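Local atomic coordinates of peroxisomal membrane protein LPX1 (Saccharomyces cerevisiae, PDB entry 2Y6U), a protein that acts as an acyl esterase of yeast peroxisomes, with lipase and phospholipase A activity. Residues Leu304-Gln307 against Lys308-Asn312; His323-Asn326 against Val327-Asp331; Glu335-Asn338 against His339-Glu343. All blocks are in the same frame, centred on the assembly; numbering follows the deposited sequence.

Contact 1: Leu304-Gln307 against Lys308-Asn312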
loop_
_atom_site.group_PDB
_atom_site.type_symbol
_atom_site.label_atom_id
_atom_site.label_comp_id
_atom_site.label_asym_id
_atom_site.label_seq_id
_atom_site.Cartn_x
_atom_site.Cartn_y
_atom_site.Cartn_z
ATOM N N LEU A 304 -13.445 9.542 20.996
ATOM C CA LEU A 304 -14.652 10.034 20.394
ATOM C C LEU A 304 -14.547 10.140 18.864
ATOM O O LEU A 304 -15.567 10.019 18.126
ATOM C CB LEU A 304 -15.072 11.355 21.005
ATOM C CG LEU A 304 -15.315 11.214 22.562
ATOM C CD1 LEU A 304 -15.823 12.424 23.023
ATOM C CD2 LEU A 304 -16.135 10.010 23.073
ATOM N N PHE A 305 -13.349 10.402 18.399
ATOM C CA PHE A 305 -13.134 10.502 16.957
ATOM C C PHE A 305 -13.427 9.109 16.296
ATOM O O PHE A 305 -14.055 9.055 15.274
ATOM C CB PHE A 305 -11.729 10.977 16.637
ATOM C CG PHE A 305 -11.365 10.799 15.180
ATOM C CD1 PHE A 305 -11.856 11.692 14.233
ATOM C CD2 PHE A 305 -10.571 9.752 14.795
ATOM C CE1 PHE A 305 -11.542 11.502 12.890
ATOM C CE2 PHE A 305 -10.282 9.584 13.502
ATOM C CZ PHE A 305 -10.773 10.397 12.565
ATOM N N LEU A 306 -12.953 8.047 16.906
ATOM C CA LEU A 306 -13.145 6.731 16.410
ATOM C C LEU A 306 -14.586 6.312 16.400
ATOM O O LEU A 306 -15.127 5.851 15.402
ATOM C CB LEU A 306 -12.288 5.735 17.118
ATOM C CG LEU A 306 -10.821 5.947 16.870
ATOM C CD1 LEU A 306 -10.084 4.937 17.712
ATOM C CD2 LEU A 306 -10.354 5.851 15.380
ATOM N N GLN A 307 -15.285 6.645 17.478
ATOM C CA GLN A 307 -16.692 6.396 17.530
ATOM C C GLN A 307 -17.517 7.134 16.502
ATOM O O GLN A 307 -18.554 6.665 16.093
ATOM C CB GLN A 307 -17.200 6.670 18.990
ATOM C CG GLN A 307 -18.315 7.455 19.157
ATOM C CD GLN A 307 -18.660 7.747 20.640
ATOM O OE1 GLN A 307 -18.095 7.139 21.553
ATOM N NE2 GLN A 307 -19.478 8.748 20.851
ATOM N N LYS A 308 -17.160 8.370 16.200
ATOM C CA LYS A 308 -17.895 9.165 15.280
ATOM C C LYS A 308 -17.566 8.790 13.822
ATOM O O LYS A 308 -18.288 9.155 12.907
ATOM C CB LYS A 308 -17.566 10.646 15.514
ATOM C CG LYS A 308 -18.211 11.198 16.759
ATOM C CD LYS A 308 -17.629 12.528 17.221
ATOM C CE LYS A 308 -18.412 13.091 18.439
ATOM N NZ LYS A 308 -17.600 14.096 19.189
ATOM N N THR A 309 -16.456 8.117 13.624
ATOM C CA THR A 309 -15.925 8.004 12.285
ATOM C C THR A 309 -15.977 6.585 11.653
ATOM O O THR A 309 -16.102 6.447 10.409
ATOM C CB THR A 309 -14.485 8.632 12.209
ATOM O OG1 THR A 309 -14.503 9.956 12.758
ATOM C CG2 THR A 309 -14.047 8.791 10.713
ATOM N N LEU A 310 -15.901 5.602 12.495
ATOM C CA LEU A 310 -15.986 4.194 12.109
ATOM C C LEU A 310 -17.461 3.826 11.960
ATOM O O LEU A 310 -18.230 3.912 12.933
ATOM C CB LEU A 310 -15.253 3.375 13.117
ATOM C CG LEU A 310 -13.737 3.393 13.136
ATOM C CD1 LEU A 310 -13.174 2.780 14.432
ATOM C CD2 LEU A 310 -13.255 2.672 11.841
ATOM N N GLN A 311 -17.863 3.410 10.744
ATOM C CA GLN A 311 -19.278 3.121 10.471
ATOM C C GLN A 311 -19.763 1.909 11.231
ATOM O O GLN A 311 -20.908 1.839 11.540
ATOM C CB GLN A 311 -19.527 2.836 8.978
ATOM C CG GLN A 311 -19.588 4.017 8.081
ATOM C CD GLN A 311 -19.475 3.647 6.513
ATOM O OE1 GLN A 311 -18.855 2.602 6.058
ATOM N NE2 GLN A 311 -20.026 4.547 5.715
ATOM N N ASN A 312 -18.894 0.929 11.471
ATOM C CA ASN A 312 -19.281 -0.311 12.103
ATOM C C ASN A 312 -18.435 -0.481 13.323
ATOM O O ASN A 312 -17.354 -1.062 13.284
ATOM C CB ASN A 312 -19.137 -1.499 11.117
ATOM C CG ASN A 312 -19.786 -2.800 11.620
ATOM O OD1 ASN A 312 -20.296 -2.844 12.771
ATOM N ND2 ASN A 312 -19.782 -3.854 10.791
HETATM O O HOH W 1 -19.984 4.845 14.599
#
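Phe-305 and Thr-309 meet because of their first torsions. In Phe-305, CG lies anti to the backbone N (chi1 167°), and the ring swings along the helix toward the next turn. In Thr-309, OG1 sits beside its own N (chi1 -51°), which points the hydroxyl back at the preceding turn. There Thr-309 OG1 donates to Phe-305 O at 2.7 Å. The hydroxyl oxygen also lies over one face of the Phe-305 ring, near the rim, with CE1 as its closest ring atom at 3.3 Å. Thr-309 CB also rides above this face, 4.3 Å from the ring centroid, as a CH-pi contact. The hydroxyl thus meets the carbonyl and the ring face of one and the same residue, from directions roughly at right angles. With only the methyl group of an alanine at Phe-305, Thr-309 CB and OG1 would probably lose the ring they lie against, and that side of the threonine would be left bare.

Around this pair the helix runs out. Leu-306 O accepts from two backbone donors, Leu-310 N at 3.0 Å and Thr-309 N at 3.2 Å. The second donor stands well above the carbonyl plane. Leu-310 CD1 reaches back to Leu-306 CB at 4.1 Å, and both leucine side chains also touch strand 286-292, at Thr-287 and His-289 respectively. Leu-310 is the first residue to leave helical angles, and a water bridges two carbonyls at this end. It donates to Gln-307 O, at 2.8 Å, and to Leu-310 O, at 2.6 Å. Together these interactions form the C-terminal end of helix 300-309, the connecting helix of the beta-alpha-beta crossover between parallel strands 286-292 and 313-318 in an alpha/beta-hydrolase fold.

Contact 2: His323-Asn326 against Val327-Asp331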
loop_
_atom_site.group_PDB
_atom_site.type_symbol
_atom_site.label_atom_id
_atom_site.label_comp_id
_atom_site.label_asym_id
_atom_site.label_seq_id
_atom_site.Cartn_x
_atom_site.Cartn_y
_atom_site.Cartn_z
ATOM N N HIS A 323 -4.012 2.065 30.265
ATOM C CA HIS A 323 -3.569 2.104 28.869
ATOM C C HIS A 323 -2.918 0.777 28.496
ATOM O O HIS A 323 -2.986 0.335 27.338
ATOM C CB HIS A 323 -2.667 3.300 28.615
ATOM C CG HIS A 323 -2.156 3.390 27.206
ATOM N ND1 HIS A 323 -2.992 3.574 26.106
ATOM C CD2 HIS A 323 -0.907 3.258 26.709
ATOM C CE1 HIS A 323 -2.265 3.556 24.995
ATOM N NE2 HIS A 323 -1.004 3.374 25.334
ATOM N N LEU A 324 -2.339 0.106 29.489
ATOM C CA LEU A 324 -1.630 -1.179 29.219
ATOM C C LEU A 324 -2.460 -2.396 29.577
ATOM O O LEU A 324 -1.920 -3.457 29.982
ATOM C CB LEU A 324 -0.290 -1.210 29.956
ATOM C CG LEU A 324 0.654 -0.063 29.639
ATOM C CD1 LEU A 324 2.018 -0.147 30.392
ATOM C CD2 LEU A 324 0.856 0.020 28.114
ATOM N N VAL A 325 -3.772 -2.251 29.427
ATOM C CA VAL A 325 -4.719 -3.281 29.777
ATOM C C VAL A 325 -4.402 -4.614 29.077
ATOM O O VAL A 325 -4.657 -5.662 29.655
ATOM C CB VAL A 325 -6.148 -2.791 29.520
ATOM C CG1 VAL A 325 -6.473 -2.551 27.996
ATOM C CG2 VAL A 325 -7.166 -3.719 30.280
ATOM N N ASN A 326 -3.819 -4.571 27.865
ATOM C CA ASN A 326 -3.466 -5.809 27.145
ATOM C C ASN A 326 -2.468 -6.645 27.916
ATOM O O ASN A 326 -2.549 -7.877 27.805
ATOM C CB ASN A 326 -2.914 -5.597 25.733
ATOM C CG ASN A 326 -1.655 -4.778 25.703
ATOM O OD1 ASN A 326 -1.545 -3.820 26.459
ATOM N ND2 ASN A 326 -0.695 -5.176 24.852
ATOM N N VAL A 327 -1.535 -6.023 28.638
ATOM C CA VAL A 327 -0.567 -6.796 29.435
ATOM C C VAL A 327 -0.944 -6.907 30.914
ATOM O O VAL A 327 -0.487 -7.811 31.562
ATOM C CB VAL A 327 0.875 -6.305 29.260
ATOM C CG1 VAL A 327 1.249 -6.372 27.719
ATOM C CG2 VAL A 327 1.109 -4.892 29.789
ATOM N N GLU A 328 -1.765 -5.990 31.423
ATOM C CA GLU A 328 -2.120 -6.008 32.842
ATOM C C GLU A 328 -3.361 -6.774 33.179
ATOM O O GLU A 328 -3.465 -7.294 34.278
ATOM C CB GLU A 328 -2.258 -4.584 33.367
ATOM C CG GLU A 328 -0.998 -3.792 33.152
ATOM C CD GLU A 328 -1.080 -2.334 33.637
ATOM O OE1 GLU A 328 -2.205 -1.826 33.867
ATOM O OE2 GLU A 328 -0.018 -1.694 33.763
ATOM N N ALA A 329 -4.318 -6.832 32.268
ATOM C CA ALA A 329 -5.502 -7.666 32.462
ATOM C C ALA A 329 -5.761 -8.478 31.227
ATOM O O ALA A 329 -6.828 -8.385 30.644
ATOM C CB ALA A 329 -6.754 -6.743 32.795
ATOM N N PRO A 330 -4.784 -9.322 30.786
ATOM C CA PRO A 330 -4.969 -10.065 29.533
ATOM C C PRO A 330 -6.223 -10.986 29.556
ATOM O O PRO A 330 -6.837 -11.179 28.523
ATOM C CB PRO A 330 -3.671 -10.877 29.435
ATOM C CG PRO A 330 -3.272 -11.057 30.887
ATOM C CD PRO A 330 -3.587 -9.769 31.516
ATOM N N ASP A 331 -6.567 -11.575 30.691
ATOM C CA ASP A 331 -7.703 -12.525 30.705
ATOM C C ASP A 331 -9.000 -11.818 30.280
ATOM O O ASP A 331 -9.771 -12.375 29.486
ATOM C CB ASP A 331 -7.861 -13.196 32.035
ATOM C CG ASP A 331 -6.747 -14.189 32.301
ATOM O OD1 ASP A 331 -5.995 -14.522 31.378
ATOM O OD2 ASP A 331 -6.627 -14.570 33.416
#
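Leu-324 receives Val-327 and Glu-328 at the start of the short helix 325-328. This turn lies in the loop after the last strand of the alpha/beta-hydrolase sheet. Leu-324 holds the N-cap position, and its O accepts two backbone bonds. Glu-328 N comes in the carbonyl plane at 2.9 Å. Val-327 N, also at 2.9 Å, comes from above that plane. Side chains close over this turn. Val-327 CG2, placed between its own N and carbonyl carbon, touches Leu-324 CB at 3.9 Å. Glu-328 runs extended past Leu-324 O, and its OE2 reaches Leu-324 CB at 3.8 Å.

One residue further on, Ala-329 N donates to Val-325 O at 2.9 Å. Val-325 CG2 packs on Ala-329 CB at 4.0 Å. Asn-326 and Val-327 lie side by side, with Asn-326 ND2 3.7 Å from Val-327 CG1. Ala-329 ends the short helix and is also the N-cap of helix 330-347, which begins at Pro-330.

Ser-322 OG is hydrogen-bonded both to Glu-328 OE1 and to Leu-324 N, so it ties the glutamate's end to the start of the turn. His-323, just before the turn, bonds Glu-169 through ND1 and stacks on Trp-297. That setting is consistent with the histidine position of a hydrolase triad, and Leu-324 lies near, without touching, the probable nucleophile elbow at Ser-145. At the far end, Pro-330 CB rests 3.6 Å from Asn-326 O, the same oxygen that is hydrogen-bonded to Tyr-71 OH.

Contact 3: Glu335-Asn338 against His339-Glu343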
loop_
_atom_site.group_PDB
_atom_site.type_symbol
_atom_site.label_atom_id
_atom_site.label_comp_id
_atom_site.label_asym_id
_atom_site.label_seq_id
_atom_site.Cartn_x
_atom_site.Cartn_y
_atom_site.Cartn_z
ATOM N N GLU A 335 -11.073 -12.511 26.770
ATOM C CA GLU A 335 -12.493 -12.872 26.775
ATOM C C GLU A 335 -13.240 -12.044 25.805
ATOM O O GLU A 335 -14.069 -12.583 25.087
ATOM C CB GLU A 335 -13.131 -12.795 28.158
ATOM C CG GLU A 335 -14.584 -13.133 28.124
ATOM C CD GLU A 335 -15.527 -11.929 27.710
ATOM O OE1 GLU A 335 -15.128 -10.724 27.825
ATOM O OE2 GLU A 335 -16.693 -12.200 27.300
ATOM N N ARG A 336 -12.880 -10.761 25.678
ATOM C CA ARG A 336 -13.470 -9.952 24.647
ATOM C C ARG A 336 -13.103 -10.318 23.224
ATOM O O ARG A 336 -13.957 -10.364 22.358
ATOM C CB ARG A 336 -13.197 -8.453 24.841
ATOM C CG ARG A 336 -13.699 -7.897 26.123
ATOM C CD ARG A 336 -15.190 -7.525 25.990
ATOM N NE ARG A 336 -16.057 -8.639 26.214
ATOM C CZ ARG A 336 -17.314 -8.742 25.778
ATOM N NH1 ARG A 336 -17.997 -7.750 25.085
ATOM N NH2 ARG A 336 -17.928 -9.856 26.096
ATOM N N ILE A 337 -11.843 -10.523 22.982
ATOM C CA ILE A 337 -11.387 -10.871 21.664
ATOM C C ILE A 337 -12.120 -12.188 21.224
ATOM O O ILE A 337 -12.699 -12.270 20.111
ATOM C CB ILE A 337 -9.890 -11.123 21.671
ATOM C CG1 ILE A 337 -9.083 -9.823 21.891
ATOM C CG2 ILE A 337 -9.482 -11.917 20.402
ATOM C CD1 ILE A 337 -7.551 -9.976 22.064
ATOM N N ASN A 338 -12.209 -13.164 22.120
ATOM C CA ASN A 338 -12.877 -14.428 21.757
ATOM C C ASN A 338 -14.362 -14.219 21.458
ATOM O O ASN A 338 -14.928 -14.815 20.539
ATOM C CB ASN A 338 -12.694 -15.467 22.855
ATOM C CG ASN A 338 -11.251 -15.970 22.940
ATOM O OD1 ASN A 338 -10.441 -15.709 22.001
ATOM N ND2 ASN A 338 -10.910 -16.612 24.046
ATOM N N HIS A 339 -15.014 -13.420 22.308
ATOM C CA HIS A 339 -16.404 -13.121 22.127
ATOM C C HIS A 339 -16.628 -12.526 20.751
ATOM O O HIS A 339 -17.499 -12.973 19.961
ATOM C CB HIS A 339 -16.888 -12.116 23.235
ATOM C CG HIS A 339 -18.243 -11.559 22.958
ATOM N ND1 HIS A 339 -19.384 -12.308 23.131
ATOM C CD2 HIS A 339 -18.648 -10.347 22.482
ATOM C CE1 HIS A 339 -20.441 -11.573 22.821
ATOM N NE2 HIS A 339 -20.020 -10.395 22.392
ATOM N N HIS A 340 -15.840 -11.511 20.425
ATOM C CA HIS A 340 -16.093 -10.799 19.179
ATOM C C HIS A 340 -15.762 -11.617 17.972
ATOM O O HIS A 340 -16.453 -11.555 16.962
ATOM C CB HIS A 340 -15.415 -9.440 19.136
ATOM C CG HIS A 340 -16.013 -8.466 20.070
ATOM N ND1 HIS A 340 -17.317 -8.026 19.958
ATOM C CD2 HIS A 340 -15.518 -7.936 21.209
ATOM C CE1 HIS A 340 -17.581 -7.226 20.986
ATOM N NE2 HIS A 340 -16.490 -7.129 21.739
ATOM N N ILE A 341 -14.724 -12.403 18.037
ATOM C CA ILE A 341 -14.417 -13.274 16.884
ATOM C C ILE A 341 -15.492 -14.310 16.675
ATOM O O ILE A 341 -15.952 -14.602 15.540
ATOM C CB ILE A 341 -13.037 -13.998 17.126
ATOM C CG1 ILE A 341 -11.866 -12.956 17.022
ATOM C CG2 ILE A 341 -12.845 -15.142 16.136
ATOM C CD1 ILE A 341 -10.466 -13.631 17.348
ATOM N N HIS A 342 -15.944 -14.914 17.786
ATOM C CA HIS A 342 -17.027 -15.884 17.672
ATOM C C HIS A 342 -18.289 -15.276 17.057
ATOM O O HIS A 342 -18.861 -15.842 16.118
ATOM C CB HIS A 342 -17.382 -16.444 19.075
ATOM C CG HIS A 342 -18.488 -17.439 19.072
ATOM N ND1 HIS A 342 -18.302 -18.749 18.690
ATOM C CD2 HIS A 342 -19.789 -17.332 19.436
ATOM C CE1 HIS A 342 -19.447 -19.410 18.828
ATOM N NE2 HIS A 342 -20.367 -18.574 19.265
ATOM N N GLU A 343 -18.725 -14.128 17.552
ATOM C CA GLU A 343 -19.956 -13.543 17.016
ATOM C C GLU A 343 -19.744 -13.183 15.522
ATOM O O GLU A 343 -20.618 -13.341 14.708
ATOM C CB GLU A 343 -20.336 -12.273 17.798
ATOM C CG GLU A 343 -20.789 -12.510 19.240
ATOM C CD GLU A 343 -22.060 -13.383 19.382
ATOM O OE1 GLU A 343 -22.990 -13.309 18.540
ATOM O OE2 GLU A 343 -22.134 -14.146 20.352
#
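Arg-336 lays its guanidinium flat on the His-339 ring, one turn apart in helix 330-347, a helix of the alpha/beta-hydrolase fold that packs on the central sheet. This is an offset stack: the centres are 4.4 Å apart, the planes 16° apart, and NH2 stands over the ring near its rim. Glu-343 CG comes over the opposite face of the ring, 3.6 Å above its plane, so the imidazole is held between them.

The charged interaction is a side-on salt bridge. Arg-336 bends at chi2 and chi3 (-84° and 84°), which folds its end back beside Glu-335. Arg-336 NE then donates to Glu-335 OE1 at 2.8 Å, and Arg-336 NH2 to Glu-335 OE2 at 2.9 Å. Two bonds in the guanidinium plane fix its rotation and hold it level for the stack. Beyond the helix, Asp-316 of strand 313-318 takes a salt bridge from NH1 and a hydrogen bond from His-340 NE2.

Backbone bonds follow the regular helical pattern, such as His-340 N to Arg-336 O at 2.9 Å. The His-340 ring passes beside that oxygen.

The apolar interaction faces the sheet. Ile-337 touches Ile-166 and Ile-341 touches Leu-164, both of strand 164-168. The two isoleucines lie alongside each other, and Ile-337 CG2 meets Ile-341 CD1 at 3.6 Å.

In the fold
The three contacts follow one another along the chain in the C-terminal part of the alpha/beta-hydrolase fold. Contact 1 closes helix 300-309 and leads into strand 313-318, an outermost strand of the eight-stranded sheet. After that strand the chain passes through a loop into contact 2, at the start of helix 325-328, and helix 330-347 carries on into contact 3. Contacts 2 and 3 share helix 330-347, and their centres are about 16 Å apart. Contact 1 lies about 23 Å from contact 2 and about 20 Å from contact 3, centre to centre, without touching either. Contacts 1 and 3 pack helices on the sheet. Contact 2 lies next to the probable active-site loop.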